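Local coordinates for hypothetical protein EF0647 (Enterococcus faecalis, PDB 1Z7U) that probably binds DNA as a dimeric winged helix-turn-helix transcriptional regulator of the HxlR type, whose exact function is unknown, at residues L27-F32 / A88-L93; T35-E40 / P75-Y80. All blocks are in the same frame, centred on the assembly; numbering follows the deposited sequence. Where two conformers were deposited one is given.

Both contacts belong to one winged helix-turn-helix subunit, with centres about 18 Å apart. Interaction 1 lies near the middle of the chain, about 5 Å between centres, where helix 24-33 meets the long helix 84-110 beside the second subunit. Interaction 2 lies at the surface, about 17 Å from the chain centre, where the approach to helix 38-44 pairs with strand 77-82 of the wing. Helix 24-33 connects them: Leu31 CD2 packs 3.6 Å from Tyr80 O, and Glu30 O probably accepts a hydrogen bond from Lys36 NZ at 3.2 Å. Strand 77-82 leads into helix 84-110, and both pack on helix 24-33.

Interaction 1: L27-F32 / A88-L93; sequences LMDELF and ALYDAL
Phe32 and Tyr90 lie almost flat on one another, in an offset stack with ring centroids 3.8 Å apart and planes only 4° from parallel. CD1 of Phe32 sits over the centre of the tyrosine ring, and CE2 of Tyr90 in turn over the centre of the phenylalanine ring. Phe32 CB adds a CH-pi contact to the same tyrosine face, 4.0 Å from the ring centroid. Here helix 24-33 of the winged helix-turn-helix subunit packs on the long C-terminal helix 84-110, which also touches the second subunit (Leu89 on Leu96, Leu93 on Ile12 of that chain). Their axes, at their closest, pass 11.0 Å apart (crossing angle -115°). With CG anti to the backbone N, the tyrosine ring points toward helix 24-33 and enters the hollow between Met28 and Phe32, Met28 CG lying in its plane at one edge, 3.7 Å from Tyr90 CD1. The selenomethionine bends at chi3 (-81°), bringing CE to 4.2 Å from Leu89 CB, while its SE lies 4.1 Å from Leu93 CD1. At the ring edge Asp29 OD1 comes within 3.6 Å of Tyr90 CE1, but its strong partner is Lys8 of the second subunit, in a salt bridge. No hydrogen bond joins the two segments: apolar and aromatic packing holds them together, while the carboxylate of Asp29 at the edge of the contact is directed across the dimer interface.

Interaction 2: T35-E40 / P75-Y80; sequences TKRNGE and PPRVEY
Lys36 and Tyr80 form a single antiparallel bridge, a hydrogen-bonded pair with Lys36 N giving to Tyr80 O at 3.0 Å and Tyr80 N to Lys36 O at 2.8 Å. Beside it, Thr35 CA makes a CA-H...O contact with Tyr80 O. Thr35 OG1, anti to its backbone N (chi1 -168°), donates to Glu79 OE1 at 2.8 Å, coming from above the carboxylate plane, 64° out of it. The other oxygen, Glu79 OE2, forms a salt bridge with Arg77 NH1 at 2.9 Å on its anti side; in the conformer given, both oxygens have a partner. Arg77 also pairs with Glu73. In this winged helix-turn-helix fold the bridge lies on the outer side of strand 77-82, just ahead of helix 38-44, where winged-helix proteins often have a first strand. Arg37 occupies the N-cap position of that helix, and its backbone N donates to Glu40 OE1 at 2.9 Å. In the conformer given, its aliphatic part crosses that of Arg77 at about a right angle, with Arg37 CD 3.7 Å from Arg77 CG. Water ties the first turn of the helix to the strand: one molecule accepts from Asn38 N and donates to Val78 O at 2.7 Å. A second lies between Tyr80 OH and, weakly, Asn38 ND2, while Asn38 OD1 accepts from Gln50. The Tyr80 ring turns its edge to Lys36 O and packs against Leu31 and Leu57.

Interaction 1: L27-F32 / A88-L93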
ATOM      1  N   LEU A  27       2.445  15.479  -5.232  1.00 26.06           N
ATOM      2  CA  LEU A  27       1.571  16.464  -4.592  1.00 27.05           C
ATOM      3  C   LEU A  27       1.434  16.231  -3.100  1.00 27.94           C
ATOM      4  O   LEU A  27       1.563  17.164  -2.306  1.00 27.59           O
ATOM      5  CB  LEU A  27       0.188  16.433  -5.233  1.00 26.93           C
ATOM      6  CG  LEU A  27      -0.301  17.619  -6.068  1.00 28.23           C
ATOM      7  CD1 LEU A  27       0.799  18.570  -6.460  1.00 28.13           C
ATOM      8  CD2 LEU A  27      -1.046  17.137  -7.299  1.00 27.62           C
HETATM    9  N   MSE A  28       1.163  14.979  -2.735  1.00 29.04           N
HETATM   10  CA  MSE A  28       1.058  14.559  -1.352  1.00 31.33           C
HETATM   11  C   MSE A  28       2.358  14.792  -0.563  1.00 29.89           C
HETATM   12  O   MSE A  28       2.305  15.235   0.594  1.00 29.78           O
HETATM   13  CB  MSE A  28       0.617  13.092  -1.288  1.00 30.47           C
HETATM   14  CG  MSE A  28       0.655  12.482   0.095  1.00 32.58           C
HETATM   15 SE   MSE A  28      -0.216  10.721   0.189  1.00 39.91          SE
HETATM   16  CE  MSE A  28      -2.122  11.352   0.316  1.00 33.62           C
ATOM     17  N   ASP A  29       3.505  14.484  -1.185  1.00 29.26           N
ATOM     18  CA  ASP A  29       4.824  14.757  -0.598  1.00 28.84           C
ATOM     19  C   ASP A  29       4.994  16.247  -0.286  1.00 28.92           C
ATOM     20  O   ASP A  29       5.479  16.607   0.784  1.00 28.95           O
ATOM     21  CB  ASP A  29       5.956  14.312  -1.529  1.00 28.46           C
ATOM     22  CG  ASP A  29       6.320  12.834  -1.379  1.00 28.95           C
ATOM     23  OD1 ASP A  29       5.939  12.193  -0.385  1.00 27.57           O
ATOM     24  OD2 ASP A  29       7.010  12.305  -2.279  1.00 31.00           O
ATOM     25  N   GLU A  30       4.578  17.102  -1.219  1.00 28.94           N
ATOM     26  CA  GLU A  30       4.665  18.560  -1.034  1.00 29.49           C
ATOM     27  C   GLU A  30       3.755  19.047   0.077  1.00 28.98           C
ATOM     28  O   GLU A  30       4.149  19.876   0.878  1.00 28.86           O
ATOM     29  CB  GLU A  30       4.334  19.311  -2.326  1.00 29.41           C
ATOM     30  CG  GLU A  30       5.383  19.174  -3.419  1.00 32.19           C
ATOM     31  CD  GLU A  30       6.756  19.673  -2.983  1.00 35.04           C
ATOM     32  OE1 GLU A  30       6.807  20.690  -2.253  1.00 37.39           O
ATOM     33  OE2 GLU A  30       7.775  19.043  -3.364  1.00 35.24           O
ATOM     34  N   LEU A  31       2.539  18.520   0.127  1.00 29.06           N
ATOM     35  CA  LEU A  31       1.581  18.922   1.154  1.00 29.15           C
ATOM     36  C   LEU A  31       1.927  18.383   2.531  1.00 29.32           C
ATOM     37  O   LEU A  31       1.621  19.013   3.548  1.00 29.17           O
ATOM     38  CB  LEU A  31       0.154  18.535   0.753  1.00 28.82           C
ATOM     39  CG  LEU A  31      -0.359  19.174  -0.540  1.00 29.09           C
ATOM     40  CD1 LEU A  31      -1.792  18.753  -0.833  1.00 28.89           C
ATOM     41  CD2 LEU A  31      -0.250  20.693  -0.501  1.00 27.71           C
ATOM     42  N   PHE A  32       2.554  17.211   2.576  1.00 30.12           N
ATOM     43  CA  PHE A  32       3.016  16.673   3.853  1.00 30.38           C
ATOM     44  C   PHE A  32       4.023  17.604   4.553  1.00 31.27           C
ATOM     45  O   PHE A  32       3.994  17.729   5.776  1.00 31.25           O
ATOM     46  CB  PHE A  32       3.593  15.262   3.712  1.00 29.72           C
ATOM     47  CG  PHE A  32       4.058  14.676   5.016  1.00 28.18           C
ATOM     48  CD1 PHE A  32       3.158  14.089   5.882  1.00 27.87           C
ATOM     49  CD2 PHE A  32       5.397  14.733   5.378  1.00 27.87           C
ATOM     50  CE1 PHE A  32       3.583  13.549   7.093  1.00 29.40           C
ATOM     51  CE2 PHE A  32       5.837  14.209   6.574  1.00 27.64           C
ATOM     52  CZ  PHE A  32       4.926  13.614   7.442  1.00 28.77           C
ATOM     53  N   ALA A  88      -3.162  10.037   7.046  1.00 21.98           N
ATOM     54  CA  ALA A  88      -3.219   8.601   7.286  1.00 21.53           C
ATOM     55  C   ALA A  88      -2.745   7.800   6.065  1.00 21.40           C
ATOM     56  O   ALA A  88      -2.017   6.829   6.228  1.00 21.46           O
ATOM     57  CB  ALA A  88      -4.627   8.158   7.724  1.00 21.46           C
ATOM     58  N   LEU A  89      -3.137   8.221   4.853  1.00 21.16           N
ATOM     59  CA  LEU A  89      -2.708   7.529   3.623  1.00 20.62           C
ATOM     60  C   LEU A  89      -1.225   7.764   3.358  1.00 21.21           C
ATOM     61  O   LEU A  89      -0.499   6.848   2.956  1.00 20.95           O
ATOM     62  CB  LEU A  89      -3.543   7.950   2.415  1.00 20.19           C
ATOM     63  CG  LEU A  89      -3.329   7.202   1.079  1.00 20.53           C
ATOM     64  CD1 LEU A  89      -3.450   5.676   1.193  1.00 17.21           C
ATOM     65  CD2 LEU A  89      -4.344   7.713   0.077  1.00 19.18           C
ATOM     66  N   TYR A  90      -0.770   8.990   3.612  1.00 21.99           N
ATOM     67  CA  TYR A  90       0.650   9.282   3.562  1.00 22.48           C
ATOM     68  C   TYR A  90       1.457   8.284   4.395  1.00 22.82           C
ATOM     69  O   TYR A  90       2.459   7.767   3.922  1.00 23.50           O
ATOM     70  CB  TYR A  90       0.949  10.722   3.998  1.00 22.63           C
ATOM     71  CG  TYR A  90       2.427  11.023   3.959  1.00 22.97           C
ATOM     72  CD1 TYR A  90       3.011  11.579   2.835  1.00 22.25           C
ATOM     73  CD2 TYR A  90       3.251  10.702   5.042  1.00 22.50           C
ATOM     74  CE1 TYR A  90       4.381  11.827   2.791  1.00 22.78           C
ATOM     75  CE2 TYR A  90       4.602  10.940   5.006  1.00 22.91           C
ATOM     76  CZ  TYR A  90       5.159  11.515   3.881  1.00 23.06           C
ATOM     77  OH  TYR A  90       6.516  11.770   3.852  1.00 26.03           O
ATOM     78  N   ASP A  91       1.015   8.025   5.626  1.00 23.51           N
ATOM     79  CA  ASP A  91       1.663   7.071   6.542  1.00 23.88           C
ATOM     80  C   ASP A  91       1.645   5.618   6.063  1.00 22.97           C
ATOM     81  O   ASP A  91       2.643   4.909   6.211  1.00 22.99           O
ATOM     82  CB  ASP A  91       1.008   7.135   7.923  1.00 25.06           C
ATOM     83  CG  ASP A  91       1.355   8.410   8.694  1.00 28.53           C
ATOM     84  OD1 ASP A  91       2.277   9.166   8.283  1.00 30.66           O
ATOM     85  OD2 ASP A  91       0.702   8.637   9.745  1.00 33.19           O
ATOM     86  N   ALA A  92       0.509   5.176   5.519  1.00 22.31           N
ATOM     87  CA  ALA A  92       0.381   3.832   4.925  1.00 21.30           C
ATOM     88  C   ALA A  92       1.320   3.670   3.740  1.00 20.92           C
ATOM     89  O   ALA A  92       1.968   2.637   3.593  1.00 20.93           O
ATOM     90  CB  ALA A  92      -1.071   3.550   4.494  1.00 20.48           C
ATOM     91  N   LEU A  93       1.382   4.691   2.889  1.00 20.78           N
ATOM     92  CA  LEU A  93       2.296   4.674   1.742  1.00 20.41           C
ATOM     93  C   LEU A  93       3.773   4.711   2.137  1.00 20.51           C
ATOM     94  O   LEU A  93       4.606   4.069   1.476  1.00 19.77           O
ATOM     95  CB  LEU A  93       1.963   5.791   0.750  1.00 20.38           C
ATOM     96  CG  LEU A  93       0.623   5.682   0.004  1.00 20.64           C
ATOM     97  CD1 LEU A  93       0.451   6.855  -0.956  1.00 20.29           C
ATOM     98  CD2 LEU A  93       0.484   4.372  -0.746  1.00 20.83           C
TER

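Interaction 2: T35-E40 / P75-Y80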
ATOM      1  N   THR A  35       1.442  23.395   4.566  1.00 36.60           N
ATOM      2  CA  THR A  35       0.485  24.130   3.737  1.00 37.21           C
ATOM      3  C   THR A  35       1.138  24.758   2.497  1.00 37.07           C
ATOM      4  O   THR A  35       2.259  25.256   2.563  1.00 37.51           O
ATOM      5  CB  THR A  35      -0.250  25.196   4.573  1.00 37.81           C
ATOM      6  OG1 THR A  35      -1.358  25.700   3.824  1.00 39.11           O
ATOM      7  CG2 THR A  35       0.692  26.365   4.993  1.00 38.35           C
ATOM      8  N   LYS A  36       0.452  24.699   1.361  1.00 36.66           N
ATOM      9  CA  LYS A  36       1.034  25.166   0.108  1.00 36.34           C
ATOM     10  C   LYS A  36       0.046  25.970  -0.720  1.00 36.40           C
ATOM     11  O   LYS A  36      -1.148  25.676  -0.739  1.00 36.16           O
ATOM     12  CB  LYS A  36       1.534  23.998  -0.757  1.00 36.08           C
ATOM     13  CG  LYS A  36       2.729  23.225  -0.230  1.00 36.30           C
ATOM     14  CD  LYS A  36       4.046  23.960  -0.439  1.00 34.70           C
ATOM     15  CE  LYS A  36       5.196  23.229   0.262  1.00 35.19           C
ATOM     16  NZ  LYS A  36       4.868  22.843   1.666  1.00 33.79           N
ATOM     17  N   ARG A  37       0.565  26.986  -1.408  0.60 36.56           N
ATOM     18  CA  ARG A  37      -0.212  27.751  -2.371  0.60 36.65           C
ATOM     19  C   ARG A  37       0.063  27.189  -3.760  0.60 36.16           C
ATOM     20  O   ARG A  37       1.070  26.512  -3.984  0.60 35.74           O
ATOM     21  CB  ARG A  37       0.117  29.256  -2.313  0.60 37.05           C
ATOM     22  CG  ARG A  37       0.331  29.819  -0.897  0.60 39.02           C
ATOM     23  CD  ARG A  37      -0.127  31.277  -0.731  0.60 41.83           C
ATOM     24  NE  ARG A  37       0.653  32.242  -1.511  0.60 44.17           N
ATOM     25  CZ  ARG A  37       0.129  33.157  -2.332  0.60 45.37           C
ATOM     26  NH1 ARG A  37       0.924  33.992  -2.997  0.60 45.22           N
ATOM     27  NH2 ARG A  37      -1.189  33.251  -2.482  0.60 45.50           N
ATOM     28  N   ASN A  38      -0.844  27.478  -4.684  1.00 35.87           N
ATOM     29  CA  ASN A  38      -0.751  27.004  -6.059  1.00 35.81           C
ATOM     30  C   ASN A  38       0.616  27.257  -6.712  1.00 35.89           C
ATOM     31  O   ASN A  38       1.221  26.349  -7.296  1.00 35.61           O
ATOM     32  CB  ASN A  38      -1.897  27.634  -6.856  1.00 35.72           C
ATOM     33  CG  ASN A  38      -1.897  27.228  -8.293  1.00 35.87           C
ATOM     34  OD1 ASN A  38      -1.207  27.835  -9.126  1.00 34.29           O
ATOM     35  ND2 ASN A  38      -2.687  26.204  -8.610  1.00 34.41           N
ATOM     36  N   GLY A  39       1.114  28.484  -6.570  1.00 36.22           N
ATOM     37  CA  GLY A  39       2.399  28.880  -7.146  1.00 36.17           C
ATOM     38  C   GLY A  39       3.586  28.108  -6.610  1.00 36.24           C
ATOM     39  O   GLY A  39       4.491  27.759  -7.372  1.00 36.58           O
ATOM     40  N   GLU A  40       3.592  27.850  -5.302  1.00 36.20           N
ATOM     41  CA  GLU A  40       4.613  26.985  -4.686  1.00 36.68           C
ATOM     42  C   GLU A  40       4.655  25.585  -5.308  1.00 36.34           C
ATOM     43  O   GLU A  40       5.733  25.056  -5.587  1.00 36.38           O
ATOM     44  CB  GLU A  40       4.388  26.870  -3.178  1.00 36.65           C
ATOM     45  CG  GLU A  40       4.074  28.195  -2.513  1.00 38.93           C
ATOM     46  CD  GLU A  40       4.152  28.123  -1.013  1.00 40.95           C
ATOM     47  OE1 GLU A  40       3.096  27.996  -0.356  1.00 41.17           O
ATOM     48  OE2 GLU A  40       5.283  28.191  -0.494  1.00 44.49           O
ATOM     49  N   PRO A  75      -5.213  40.462  -2.033  1.00 34.78           N
ATOM     50  CA  PRO A  75      -6.259  39.636  -2.636  1.00 34.33           C
ATOM     51  C   PRO A  75      -6.433  38.281  -1.931  1.00 34.09           C
ATOM     52  O   PRO A  75      -5.602  37.925  -1.086  1.00 33.79           O
ATOM     53  CB  PRO A  75      -5.753  39.440  -4.061  1.00 34.10           C
ATOM     54  CG  PRO A  75      -4.277  39.470  -3.954  1.00 34.42           C
ATOM     55  CD  PRO A  75      -3.926  40.308  -2.742  1.00 34.92           C
ATOM     56  N   PRO A  76      -7.510  37.528  -2.263  1.00 33.80           N
ATOM     57  CA  PRO A  76      -7.717  36.243  -1.595  1.00 33.55           C
ATOM     58  C   PRO A  76      -6.520  35.304  -1.752  1.00 33.27           C
ATOM     59  O   PRO A  76      -5.789  35.366  -2.735  1.00 32.71           O
ATOM     60  CB  PRO A  76      -8.952  35.666  -2.298  1.00 33.33           C
ATOM     61  CG  PRO A  76      -9.650  36.829  -2.832  1.00 33.62           C
ATOM     62  CD  PRO A  76      -8.579  37.794  -3.238  1.00 33.41           C
ATOM     63  N   ARG A  77      -6.329  34.459  -0.754  1.00 33.41           N
ATOM     64  CA  ARG A  77      -5.225  33.532  -0.728  1.00 33.78           C
ATOM     65  C   ARG A  77      -5.821  32.149  -0.478  1.00 33.19           C
ATOM     66  O   ARG A  77      -6.711  31.996   0.359  1.00 33.30           O
ATOM     67  CB  ARG A  77      -4.242  33.957   0.362  1.00 34.02           C
ATOM     68  CG  ARG A  77      -3.095  33.000   0.636  1.00 34.90           C
ATOM     69  CD  ARG A  77      -2.184  33.564   1.716  1.00 34.54           C
ATOM     70  NE  ARG A  77      -2.906  33.860   2.956  1.00 35.89           N
ATOM     71  CZ  ARG A  77      -2.878  33.098   4.044  1.00 36.19           C
ATOM     72  NH1 ARG A  77      -2.170  31.967   4.056  1.00 37.00           N
ATOM     73  NH2 ARG A  77      -3.560  33.460   5.122  1.00 35.16           N
ATOM     74  N   VAL A  78      -5.366  31.164  -1.250  1.00 32.59           N
ATOM     75  CA  VAL A  78      -5.906  29.802  -1.180  1.00 32.00           C
ATOM     76  C   VAL A  78      -4.809  28.844  -0.718  1.00 31.63           C
ATOM     77  O   VAL A  78      -3.762  28.756  -1.361  1.00 31.71           O
ATOM     78  CB  VAL A  78      -6.502  29.343  -2.550  1.00 32.42           C
ATOM     79  CG1 VAL A  78      -7.052  27.909  -2.459  1.00 32.10           C
ATOM     80  CG2 VAL A  78      -7.597  30.309  -3.014  1.00 31.15           C
ATOM     81  N   GLU A  79      -5.064  28.165   0.405  0.60 31.56           N
ATOM     82  CA  GLU A  79      -4.149  27.188   1.011  0.60 31.63           C
ATOM     83  C   GLU A  79      -4.587  25.746   0.734  0.60 31.03           C
ATOM     84  O   GLU A  79      -5.765  25.399   0.900  0.60 30.82           O
ATOM     85  CB  GLU A  79      -4.081  27.373   2.540  0.60 31.54           C
ATOM     86  CG  GLU A  79      -3.025  28.363   3.075  0.60 32.23           C
ATOM     87  CD  GLU A  79      -2.837  28.280   4.611  0.60 32.88           C
ATOM     88  OE1 GLU A  79      -3.201  27.240   5.225  0.60 32.69           O
ATOM     89  OE2 GLU A  79      -2.308  29.255   5.204  0.60 34.60           O
ATOM     90  N   TYR A  80      -3.630  24.907   0.339  1.00 30.40           N
ATOM     91  CA  TYR A  80      -3.856  23.457   0.261  1.00 29.49           C
ATOM     92  C   TYR A  80      -3.109  22.704   1.368  1.00 28.91           C
ATOM     93  O   TYR A  80      -1.945  22.970   1.647  1.00 28.84           O
ATOM     94  CB  TYR A  80      -3.445  22.931  -1.100  1.00 29.27           C
ATOM     95  CG  TYR A  80      -4.226  23.532  -2.250  1.00 29.44           C
ATOM     96  CD1 TYR A  80      -5.449  22.997  -2.626  1.00 29.08           C
ATOM     97  CD2 TYR A  80      -3.740  24.633  -2.965  1.00 29.58           C
ATOM     98  CE1 TYR A  80      -6.166  23.522  -3.676  1.00 29.37           C
ATOM     99  CE2 TYR A  80      -4.464  25.179  -4.021  1.00 28.97           C
ATOM    100  CZ  TYR A  80      -5.683  24.614  -4.367  1.00 30.45           C
ATOM    101  OH  TYR A  80      -6.431  25.105  -5.419  1.00 30.07           O
TER
HETATM  102  O   HOH W   1      -3.120  29.171  -3.977  1.00 43.10           O
HETATM  103  O   HOH W   2      -5.078  25.567  -7.775  1.00 50.12           O